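Local coordinates for protein prophage lambdalm01, antigen B (Listeria monocytogenes, PDB 4ACV) that is probably a prophage-encoded tail terminator protein, of the kind that caps the end of a phage tail tube, at residues R59-H64 and K114-V119. Numbering follows the deposited sequence.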
loop_
_atom_site.group_PDB
_atom_site.type_symbol
_atom_site.label_atom_id
_atom_site.label_comp_id
_atom_site.label_asym_id
_atom_site.label_seq_id
_atom_site.Cartn_x
_atom_site.Cartn_y
_atom_site.Cartn_z
ATOM N N ARG B 59 4.636 -15.764 -10.308
ATOM C CA ARG B 59 3.679 -14.879 -10.951
ATOM C C ARG B 59 4.308 -14.111 -12.111
ATOM O O ARG B 59 5.419 -13.592 -12.019
ATOM C CB ARG B 59 3.051 -13.930 -9.938
ATOM C CG ARG B 59 2.216 -14.657 -8.899
ATOM C CD ARG B 59 1.618 -13.739 -7.822
ATOM N NE ARG B 59 1.407 -14.530 -6.611
ATOM C CZ ARG B 59 2.215 -14.526 -5.550
ATOM N NH1 ARG B 59 3.276 -13.724 -5.509
ATOM N NH2 ARG B 59 1.946 -15.310 -4.513
ATOM N N PHE B 60 3.588 -14.054 -13.216
ATOM C CA PHE B 60 4.057 -13.305 -14.366
ATOM C C PHE B 60 2.834 -12.849 -15.139
ATOM O O PHE B 60 1.716 -13.322 -14.899
ATOM C CB PHE B 60 4.982 -14.173 -15.229
ATOM C CG PHE B 60 4.327 -15.419 -15.739
ATOM C CD1 PHE B 60 3.529 -15.381 -16.882
ATOM C CD2 PHE B 60 4.487 -16.627 -15.073
ATOM C CE1 PHE B 60 2.909 -16.525 -17.361
ATOM C CE2 PHE B 60 3.871 -17.780 -15.545
ATOM C CZ PHE B 60 3.081 -17.728 -16.699
ATOM N N ALA B 61 3.041 -11.925 -16.062
ATOM C CA ALA B 61 1.940 -11.396 -16.857
ATOM C C ALA B 61 2.283 -11.456 -18.333
ATOM O O ALA B 61 3.439 -11.268 -18.724
ATOM C CB ALA B 61 1.626 -9.952 -16.441
ATOM N N ILE B 62 1.283 -11.725 -19.158
ATOM C CA ILE B 62 1.471 -11.637 -20.595
ATOM C C ILE B 62 0.951 -10.301 -21.095
ATOM O O ILE B 62 -0.212 -9.968 -20.874
ATOM C CB ILE B 62 0.747 -12.759 -21.338
ATOM C CG1 ILE B 62 1.249 -14.116 -20.849
ATOM C CG2 ILE B 62 0.955 -12.608 -22.841
ATOM C CD1 ILE B 62 2.728 -14.340 -21.101
ATOM N N HIS B 63 1.829 -9.540 -21.750
ATOM C CA HIS B 63 1.471 -8.265 -22.357
ATOM C C HIS B 63 1.303 -8.416 -23.857
ATOM O O HIS B 63 2.267 -8.667 -24.565
ATOM C CB HIS B 63 2.536 -7.210 -22.069
ATOM C CG HIS B 63 2.644 -6.849 -20.624
ATOM N ND1 HIS B 63 1.892 -5.849 -20.050
ATOM C CD2 HIS B 63 3.408 -7.364 -19.628
ATOM C CE1 HIS B 63 2.197 -5.754 -18.769
ATOM N NE2 HIS B 63 3.114 -6.662 -18.491
ATOM N N HIS B 64 0.072 -8.261 -24.329
ATOM C CA HIS B 64 -0.253 -8.403 -25.748
ATOM C C HIS B 64 -0.684 -7.054 -26.342
ATOM O O HIS B 64 -1.808 -6.599 -26.115
ATOM C CB HIS B 64 -1.360 -9.456 -25.916
ATOM C CG HIS B 64 -1.568 -9.916 -27.326
ATOM N ND1 HIS B 64 -0.535 -10.352 -28.131
ATOM C CD2 HIS B 64 -2.697 -10.042 -28.067
ATOM C CE1 HIS B 64 -1.017 -10.712 -29.309
ATOM N NE2 HIS B 64 -2.326 -10.537 -29.295
ATOM N N LYS B 114 -3.331 -7.219 -20.919
ATOM C CA LYS B 114 -2.476 -7.725 -19.878
ATOM C C LYS B 114 -3.188 -8.844 -19.125
ATOM O O LYS B 114 -4.268 -8.643 -18.578
ATOM C CB LYS B 114 -2.106 -6.590 -18.926
ATOM C CG LYS B 114 -1.236 -7.027 -17.792
ATOM C CD LYS B 114 -0.967 -5.879 -16.842
ATOM C CE LYS B 114 -0.204 -6.379 -15.628
ATOM N NZ LYS B 114 0.137 -5.275 -14.714
ATOM N N THR B 115 -2.567 -10.019 -19.098
ATOM C CA THR B 115 -3.136 -11.187 -18.441
ATOM C C THR B 115 -2.162 -11.728 -17.403
ATOM O O THR B 115 -1.026 -12.063 -17.724
ATOM C CB THR B 115 -3.428 -12.295 -19.463
ATOM O OG1 THR B 115 -4.339 -11.806 -20.457
ATOM C CG2 THR B 115 -4.001 -13.532 -18.765
ATOM N N SER B 116 -2.611 -11.828 -16.159
ATOM C CA SER B 116 -1.734 -12.234 -15.070
ATOM C C SER B 116 -1.973 -13.655 -14.605
ATOM O O SER B 116 -3.108 -14.077 -14.358
ATOM C CB SER B 116 -1.817 -11.256 -13.897
ATOM O OG SER B 116 -1.295 -9.991 -14.280
ATOM N N PHE B 117 -0.869 -14.384 -14.491
ATOM C CA PHE B 117 -0.878 -15.784 -14.089
ATOM C C PHE B 117 -0.103 -16.047 -12.814
ATOM O O PHE B 117 0.837 -15.324 -12.454
ATOM C CB PHE B 117 -0.263 -16.650 -15.191
ATOM C CG PHE B 117 -1.094 -16.728 -16.440
ATOM C CD1 PHE B 117 -2.145 -17.638 -16.532
ATOM C CD2 PHE B 117 -0.822 -15.904 -17.522
ATOM C CE1 PHE B 117 -2.914 -17.722 -17.687
ATOM C CE2 PHE B 117 -1.584 -15.982 -18.681
ATOM C CZ PHE B 117 -2.631 -16.893 -18.764
ATOM N N GLU B 118 -0.510 -17.108 -12.141
ATOM C CA GLU B 118 0.264 -17.671 -11.054
ATOM C C GLU B 118 0.408 -19.146 -11.340
ATOM O O GLU B 118 -0.583 -19.839 -11.534
ATOM C CB GLU B 118 -0.454 -17.499 -9.724
ATOM C CG GLU B 118 0.237 -18.220 -8.588
ATOM C CD GLU B 118 -0.470 -18.028 -7.271
ATOM O OE1 GLU B 118 -1.372 -18.836 -6.955
ATOM O OE2 GLU B 118 -0.129 -17.064 -6.560
ATOM N N VAL B 119 1.640 -19.627 -11.379
ATOM C CA VAL B 119 1.863 -21.051 -11.542
ATOM C C VAL B 119 2.496 -21.653 -10.304
ATOM O O VAL B 119 3.367 -21.049 -9.689
ATOM C CB VAL B 119 2.739 -21.379 -12.768
ATOM C CG1 VAL B 119 2.054 -20.913 -14.039
ATOM C CG2 VAL B 119 4.114 -20.765 -12.616
HETATM O O HOH W 1 -2.436 -10.641 -22.481
#
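F60 and F117 form a hydrogen-bonded pair on antiparallel strands, and their rings form the tightly packed side of the contact. F60 N gives to F117 O at 3.1 Å, and F117 N returns a straighter bond to F60 O at 2.8 Å; I62 and T115 repeat this exchange two residues on. F60 holds CG between its backbone N and carbonyl carbon (chi1 59°); the end of its side chain comes nearer the partner strand, where F117 CB sits over one ring face, 4.1 Å from the centroid. The two rings meet obliquely. V119 CG1 closes on F60 CE2 at 3.9 Å, while I62 CG1 reaches the edge of the F117 ring, 4.0 Å from CE2. Bulky apolar groups suit this face: I62 packs on I81 of helix 71-82, whose D78 touches F117. A water bridging I62 O and T115 OG1 is its polar spot.

The other face is polar, with R59 and K114 partly exposed. Small A61 and S116 lie between two longer pairs: K114 runs its extended methylenes beside the H63 ring, CD 3.7 Å from CE1, while H63 NE2 hydrogen-bonds to E41; R59 lies alongside E118. R59 NE donates to the anti lone pair of E118 OE2 at 3.0 Å. D44 forms a salt bridge with R59 NH1, and R97 and K57 both form salt bridges with E118 OE1. This charge network probably keeps E118 ionised and ties neighbouring strands together.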